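Local coordinates for protein halogenase (Chondromyces crocatus, PDB 3E1T) that probably chlorinates an intermediate in chondrochloren biosynthesis, acting as a flavin-dependent halogenase with FAD as its bound cofactor, at residues 105-110 with 221-226; 48-53 with 314-319. One frame throughout, in Å; residues are numbered along the deposited sequence.

Contact 1: 105-110 with 221-226. With FAD (flavin-adenine dinucleotide), chain C.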
# COMPACT_ATOMS: atom_id res chain seq x y z
N ALA A 105 8.42 7.40 11.53
CA ALA A 105 8.36 7.53 10.08
C ALA A 105 7.98 8.96 9.71
O ALA A 105 8.07 9.86 10.54
CB ALA A 105 7.35 6.53 9.50
N TYR A 106 7.57 9.17 8.46
CA TYR A 106 7.18 10.50 8.01
C TYR A 106 5.80 10.51 7.39
O TYR A 106 5.30 9.46 6.96
CB TYR A 106 8.20 11.04 7.01
CG TYR A 106 9.61 11.24 7.55
CD1 TYR A 106 9.90 12.25 8.47
CD2 TYR A 106 10.66 10.44 7.09
CE1 TYR A 106 11.21 12.45 8.95
CE2 TYR A 106 11.97 10.63 7.56
CZ TYR A 106 12.23 11.64 8.48
OH TYR A 106 13.53 11.82 8.93
N GLN A 107 5.19 11.69 7.36
CA GLN A 107 4.00 11.96 6.58
C GLN A 107 4.45 12.76 5.37
O GLN A 107 4.92 13.90 5.52
CB GLN A 107 2.98 12.79 7.38
CG GLN A 107 2.69 12.32 8.79
CD GLN A 107 1.76 11.12 8.85
OE1 GLN A 107 1.68 10.33 7.90
NE2 GLN A 107 1.05 10.97 9.97
N VAL A 108 4.33 12.18 4.18
CA VAL A 108 4.98 12.76 3.01
C VAL A 108 4.02 13.25 1.95
O VAL A 108 3.00 12.62 1.67
CB VAL A 108 6.01 11.79 2.38
CG1 VAL A 108 6.96 11.25 3.43
CG2 VAL A 108 5.31 10.63 1.63
N GLU A 109 4.37 14.38 1.35
CA GLU A 109 3.77 14.80 0.10
C GLU A 109 4.37 13.87 -0.94
O GLU A 109 5.58 13.84 -1.15
CB GLU A 109 4.11 16.25 -0.20
CG GLU A 109 3.19 17.24 0.50
CD GLU A 109 3.73 18.65 0.50
OE1 GLU A 109 4.52 18.98 1.42
OE2 GLU A 109 3.35 19.42 -0.41
N ARG A 110 3.51 13.07 -1.56
CA ARG A 110 3.99 12.03 -2.47
C ARG A 110 4.69 12.60 -3.70
O ARG A 110 5.69 12.04 -4.16
CB ARG A 110 2.84 11.13 -2.89
CG ARG A 110 3.27 9.76 -3.22
CD ARG A 110 3.78 9.02 -2.00
NE ARG A 110 3.65 7.57 -2.17
CZ ARG A 110 3.34 6.94 -3.30
NH1 ARG A 110 3.16 7.59 -4.44
NH2 ARG A 110 3.25 5.63 -3.30
N TRP A 221 -9.42 9.09 7.34
CA TRP A 221 -8.03 9.37 7.70
C TRP A 221 -7.81 10.88 7.74
O TRP A 221 -8.52 11.64 7.08
CB TRP A 221 -7.02 8.68 6.77
CG TRP A 221 -6.82 9.34 5.41
CD1 TRP A 221 -6.09 10.46 5.15
CD2 TRP A 221 -7.31 8.87 4.14
NE1 TRP A 221 -6.12 10.74 3.79
CE2 TRP A 221 -6.85 9.77 3.16
CE3 TRP A 221 -8.11 7.78 3.75
CZ2 TRP A 221 -7.15 9.62 1.80
CZ3 TRP A 221 -8.40 7.62 2.39
CH2 TRP A 221 -7.93 8.55 1.43
N TYR A 222 -6.80 11.29 8.51
CA TYR A 222 -6.50 12.70 8.77
C TYR A 222 -4.99 12.77 8.95
O TYR A 222 -4.47 12.44 10.01
CB TYR A 222 -7.20 13.19 10.04
CG TYR A 222 -7.10 14.69 10.32
CD1 TYR A 222 -8.08 15.57 9.86
CD2 TYR A 222 -6.06 15.22 11.08
CE1 TYR A 222 -8.01 16.94 10.12
CE2 TYR A 222 -5.98 16.62 11.36
CZ TYR A 222 -6.96 17.46 10.87
OH TYR A 222 -6.94 18.82 11.12
N ILE A 223 -4.29 13.14 7.89
CA ILE A 223 -2.83 13.07 7.85
C ILE A 223 -2.28 14.48 7.72
O ILE A 223 -2.58 15.16 6.73
CB ILE A 223 -2.33 12.23 6.66
CG1 ILE A 223 -2.89 10.80 6.72
CG2 ILE A 223 -0.80 12.23 6.60
CD1 ILE A 223 -2.70 9.98 5.43
N PRO A 224 -1.49 14.93 8.72
CA PRO A 224 -0.84 16.23 8.59
C PRO A 224 0.37 16.15 7.67
O PRO A 224 1.27 15.31 7.88
CB PRO A 224 -0.43 16.57 10.02
CG PRO A 224 -0.24 15.23 10.70
CD PRO A 224 -1.17 14.25 9.99
N LEU A 225 0.39 17.00 6.65
CA LEU A 225 1.49 17.04 5.68
C LEU A 225 2.47 18.18 5.96
O LEU A 225 3.66 18.08 5.66
CB LEU A 225 0.92 17.13 4.27
CG LEU A 225 0.06 15.92 3.89
CD1 LEU A 225 -0.51 16.10 2.51
CD2 LEU A 225 0.88 14.62 3.99
N SER A 226 1.95 19.27 6.51
CA SER A 226 2.76 20.35 7.05
C SER A 226 2.01 20.99 8.22
O SER A 226 1.01 20.44 8.71
CB SER A 226 3.07 21.39 5.96
OG SER A 226 1.93 22.15 5.63
PA FAD C . 2.37 4.13 -7.88
O1A FAD C . 2.72 5.00 -6.70
O2A FAD C . 0.94 4.19 -8.31
O5B FAD C . 3.30 4.59 -9.11
C5B FAD C . 3.26 3.92 -10.36
C4B FAD C . 3.84 4.83 -11.45
O4B FAD C . 3.71 4.25 -12.73
C3B FAD C . 3.11 6.17 -11.50
O3B FAD C . 4.06 7.20 -11.36
C2B FAD C . 2.48 6.22 -12.88
O2B FAD C . 2.60 7.51 -13.42
C1B FAD C . 3.31 5.22 -13.66
N9A FAD C . 2.62 4.55 -14.77
C8A FAD C . 1.32 4.11 -14.85
N7A FAD C . 1.15 3.53 -16.06
C5A FAD C . 2.32 3.57 -16.75
C6A FAD C . 2.71 3.14 -18.02
N6A FAD C . 1.82 2.65 -18.90
N1A FAD C . 4.00 3.34 -18.43
C2A FAD C . 4.91 3.99 -17.62
N3A FAD C . 4.51 4.42 -16.38
C4A FAD C . 3.24 4.21 -15.94
N1 FAD C . 0.03 3.81 1.19
C2 FAD C . 0.80 4.21 2.25
O2 FAD C . 1.93 3.74 2.35
N3 FAD C . 0.29 5.10 3.17
C4 FAD C . -1.00 5.61 3.03
O4 FAD C . -1.45 6.42 3.84
C4X FAD C . -1.79 5.19 1.96
N5 FAD C . -3.07 5.68 1.79
C5X FAD C . -3.83 5.25 0.71
C6 FAD C . -5.13 5.73 0.53
C7 FAD C . -5.89 5.29 -0.56
C7M FAD C . -7.35 5.63 -0.62
C8 FAD C . -5.35 4.37 -1.48
C8M FAD C . -6.20 3.72 -2.54
C9 FAD C . -4.05 3.91 -1.29
C9A FAD C . -3.29 4.34 -0.20
N10 FAD C . -1.99 3.88 -0.05
C10 FAD C . -1.25 4.29 1.03
C1' FAD C . -1.36 2.98 -1.10
C2' FAD C . -0.36 3.69 -2.02
O2' FAD C . -1.08 4.65 -2.78
C3' FAD C . 0.31 2.70 -2.98
O3' FAD C . 0.51 1.45 -2.35
C4' FAD C . 1.69 3.13 -3.49
O4' FAD C . 1.57 4.33 -4.21
C5' FAD C . 2.25 2.04 -4.40
O5' FAD C . 3.34 2.55 -5.12
P FAD C . 3.72 1.96 -6.57
O1P FAD C . 5.17 2.30 -6.86
O2P FAD C . 3.53 0.48 -6.61
O3P FAD C . 2.67 2.60 -7.58
O HOH W 1 4.87 16.15 4.21
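Gln107 and Leu225 are bridged through their carbonyl oxygens by a single water, which donates to both: 2.6 Å to Gln107 O and 2.7 Å to Leu225 O. The water accounts for both acceptors without direct backbone pairing; the CA atoms are 5.7 Å apart. Gln107 and Leu225 contribute most of the buried area, Gln107 slightly more. Gln107 CG lies anti to the carbonyl carbon (chi1 -48°), and the chain bends at chi2 (-78°), laying one carboxamide face over Ile223 CG2. Gln107 CB rests 3.1 Å from Pro224 O, while Gln107 OE1 passes 3.4 Å from the methyl Ile223 CG2. The amide is fixed from outside, OE1 bonding to Ser49 OG and NE2 to Gly208 O, so this buried polar group can lie against aliphatic carbons. Leu225 reaches back with CD2, 3.7 Å from Val108 O. Beyond this patch each segment meets FAD. Trp221 CH2 touches the flavin methyl C7M of FAD at 3.6 Å; Arg110, salt-bridged to Asp114, lies by the ribityl and phosphate, its bond from NH1 to FAD O1A being weak and the very short approach of NH2 to O4' doubtful. The contact joins the loop after strand 105-106 to the end of strand 218-224. Both strands belong to the large mixed sheet beside the flavin, an arrangement found in FAD-dependent halogenases and related flavin monooxygenases.

Contact 2: 48-53 with 314-319. With FAD (flavin-adenine dinucleotide), chain C.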
# COMPACT_ATOMS: atom_id res chain seq x y z
N GLU A 48 0.34 8.71 1.61
CA GLU A 48 1.19 9.72 2.26
C GLU A 48 1.79 9.30 3.61
O GLU A 48 2.88 9.75 3.98
CB GLU A 48 0.37 11.00 2.42
CG GLU A 48 -0.01 11.63 1.06
CD GLU A 48 -1.38 12.27 1.04
OE1 GLU A 48 -1.59 13.16 0.19
OE2 GLU A 48 -2.25 11.89 1.84
N SER A 49 1.11 8.41 4.31
CA SER A 49 1.56 7.98 5.63
C SER A 49 2.47 6.76 5.55
O SER A 49 2.07 5.70 5.06
CB SER A 49 0.35 7.72 6.54
OG SER A 49 0.71 7.79 7.91
N LEU A 50 3.69 6.90 6.05
CA LEU A 50 4.72 5.88 5.89
C LEU A 50 5.00 5.09 7.17
O LEU A 50 4.57 5.46 8.26
CB LEU A 50 6.01 6.51 5.35
CG LEU A 50 6.00 7.31 4.04
CD1 LEU A 50 7.43 7.69 3.69
CD2 LEU A 50 5.35 6.52 2.89
N LEU A 51 5.75 4.00 7.00
CA LEU A 51 6.13 3.09 8.08
C LEU A 51 7.65 3.14 8.29
O LEU A 51 8.40 3.52 7.38
CB LEU A 51 5.70 1.64 7.75
CG LEU A 51 4.21 1.37 7.47
CD1 LEU A 51 3.92 -0.12 7.37
CD2 LEU A 51 3.28 2.04 8.49
N PRO A 52 8.11 2.78 9.50
CA PRO A 52 9.52 2.72 9.87
C PRO A 52 10.37 1.76 9.02
O PRO A 52 11.55 2.02 8.80
CB PRO A 52 9.48 2.24 11.33
CG PRO A 52 8.15 2.72 11.82
CD PRO A 52 7.25 2.45 10.66
N ALA A 53 9.78 0.66 8.56
CA ALA A 53 10.52 -0.31 7.74
C ALA A 53 11.00 0.31 6.42
O ALA A 53 12.07 -0.03 5.93
CB ALA A 53 9.68 -1.55 7.47
N SER A 314 -0.04 0.48 4.78
CA SER A 314 0.96 -0.51 4.38
C SER A 314 1.37 -0.47 2.92
O SER A 314 2.26 -1.22 2.53
CB SER A 314 0.47 -1.91 4.73
OG SER A 314 -0.63 -2.27 3.92
N GLY A 315 0.73 0.38 2.12
CA GLY A 315 0.90 0.38 0.66
C GLY A 315 2.33 0.62 0.21
O GLY A 315 2.90 -0.18 -0.54
N VAL A 316 2.92 1.73 0.66
CA VAL A 316 4.28 2.06 0.22
C VAL A 316 5.30 1.07 0.77
O VAL A 316 6.29 0.76 0.10
CB VAL A 316 4.67 3.52 0.50
CG1 VAL A 316 6.16 3.76 0.27
CG2 VAL A 316 3.83 4.48 -0.37
N HIS A 317 5.05 0.54 1.96
CA HIS A 317 5.91 -0.50 2.52
C HIS A 317 5.91 -1.75 1.63
O HIS A 317 6.96 -2.31 1.34
CB HIS A 317 5.48 -0.83 3.95
CG HIS A 317 5.98 -2.15 4.45
ND1 HIS A 317 7.32 -2.42 4.63
CD2 HIS A 317 5.32 -3.27 4.83
CE1 HIS A 317 7.47 -3.65 5.10
NE2 HIS A 317 6.27 -4.19 5.22
N LEU A 318 4.71 -2.18 1.23
CA LEU A 318 4.55 -3.37 0.40
C LEU A 318 5.25 -3.19 -0.95
O LEU A 318 5.94 -4.08 -1.42
CB LEU A 318 3.06 -3.70 0.20
CG LEU A 318 2.38 -4.38 1.41
CD1 LEU A 318 0.90 -4.60 1.16
CD2 LEU A 318 3.05 -5.68 1.74
N ALA A 319 5.04 -2.02 -1.55
CA ALA A 319 5.68 -1.68 -2.82
C ALA A 319 7.21 -1.71 -2.73
O ALA A 319 7.88 -2.26 -3.61
CB ALA A 319 5.20 -0.32 -3.29
PA FAD C . 2.37 4.13 -7.88
O1A FAD C . 2.72 5.00 -6.70
O2A FAD C . 0.94 4.19 -8.31
O5B FAD C . 3.30 4.59 -9.11
C5B FAD C . 3.26 3.92 -10.36
C4B FAD C . 3.84 4.83 -11.45
O4B FAD C . 3.71 4.25 -12.73
C3B FAD C . 3.11 6.17 -11.50
O3B FAD C . 4.06 7.20 -11.36
C2B FAD C . 2.48 6.22 -12.88
O2B FAD C . 2.60 7.51 -13.42
C1B FAD C . 3.31 5.22 -13.66
N9A FAD C . 2.62 4.55 -14.77
C8A FAD C . 1.32 4.11 -14.85
N7A FAD C . 1.15 3.53 -16.06
C5A FAD C . 2.32 3.57 -16.75
C6A FAD C . 2.71 3.14 -18.02
N6A FAD C . 1.82 2.65 -18.90
N1A FAD C . 4.00 3.34 -18.43
C2A FAD C . 4.91 3.99 -17.62
N3A FAD C . 4.51 4.42 -16.38
C4A FAD C . 3.24 4.21 -15.94
N1 FAD C . 0.03 3.81 1.19
C2 FAD C . 0.80 4.21 2.25
O2 FAD C . 1.93 3.74 2.35
N3 FAD C . 0.29 5.10 3.17
C4 FAD C . -1.00 5.61 3.03
O4 FAD C . -1.45 6.42 3.84
C4X FAD C . -1.79 5.19 1.96
N5 FAD C . -3.07 5.68 1.79
C5X FAD C . -3.83 5.25 0.71
C6 FAD C . -5.13 5.73 0.53
C7 FAD C . -5.89 5.29 -0.56
C7M FAD C . -7.35 5.63 -0.62
C8 FAD C . -5.35 4.37 -1.48
C8M FAD C . -6.20 3.72 -2.54
C9 FAD C . -4.05 3.91 -1.29
C9A FAD C . -3.29 4.34 -0.20
N10 FAD C . -1.99 3.88 -0.05
C10 FAD C . -1.25 4.29 1.03
C1' FAD C . -1.36 2.98 -1.10
C2' FAD C . -0.36 3.69 -2.02
O2' FAD C . -1.08 4.65 -2.78
C3' FAD C . 0.31 2.70 -2.98
O3' FAD C . 0.51 1.45 -2.35
C4' FAD C . 1.69 3.13 -3.49
O4' FAD C . 1.57 4.33 -4.21
C5' FAD C . 2.25 2.04 -4.40
O5' FAD C . 3.34 2.55 -5.12
P FAD C . 3.72 1.96 -6.57
O1P FAD C . 5.17 2.30 -6.86
O2P FAD C . 3.53 0.48 -6.61
O3P FAD C . 2.67 2.60 -7.58
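Leu50 packs against Val316 where the two segments are buried: Leu50 CD2 lies 3.9 Å from Val316 CB, with CG1 just as near, and the two side chains slant across one another. Beside this apolar pair the flavin pyrimidine is held by backbone atoms from both segments. FAD N3 donates to Ser49 O at 2.7 Å and 167°, nearly straight. Ser49 N returns a longer bond, 3.3 Å, to FAD O4. From the other segment Val316 N donates to FAD O2 at 2.8 Å and 164°, and Val316 CB and CG2 sit against the same oxygen. These flavin bonds, rather than closer packing, make this the tighter side. Gly315, without a side chain, brings its CA to 3.2 Å from FAD O3'. Leu51, Ala53 and His317 form the partly exposed side, where the approaches are equally close. There Leu51 CD1 meets His317 CB at 3.8 Å, the side chains crossing at about a right angle, and Ala53 CB approaches His317 ND1 at the same 3.8 Å. His317 CG is anti to the backbone N (chi1 161°), carrying the ring out beside Ala53, while its NE2 bonds to Glu354 of helix 340-368. Chemically, the pattern implies recognition of the pyrimidine by main-chain groups. With O2 at the start of helix 315-333, the amide of Val316 and the helix dipole would probably favour negative charge at N1 and O2 in the reduced flavin.

How the contacts relate
After strand 6-8, the chain lays down strands 10-13 and 33-36 of the parallel FAD-binding sheet, then reaches 48-53, the opening side of contact 2. Segment 105-110 follows and leads into helix 110-123; 221-226 then closes contact 1 over 110 intervening residues. Only at 314-319, entering helix 315-333, does contact 2 close, over 260 residues, so contact 1 is nested inside its loop. Their centres lie about 12 Å apart. Backbone bonds pair 48-53 with 105-110, Val108 N to Glu48 O (2.8 Å) and Tyr106 with Leu50, an order that makes them antiparallel. The pair thus ties the large mixed sheet to helix 315-333, with FAD touched by both.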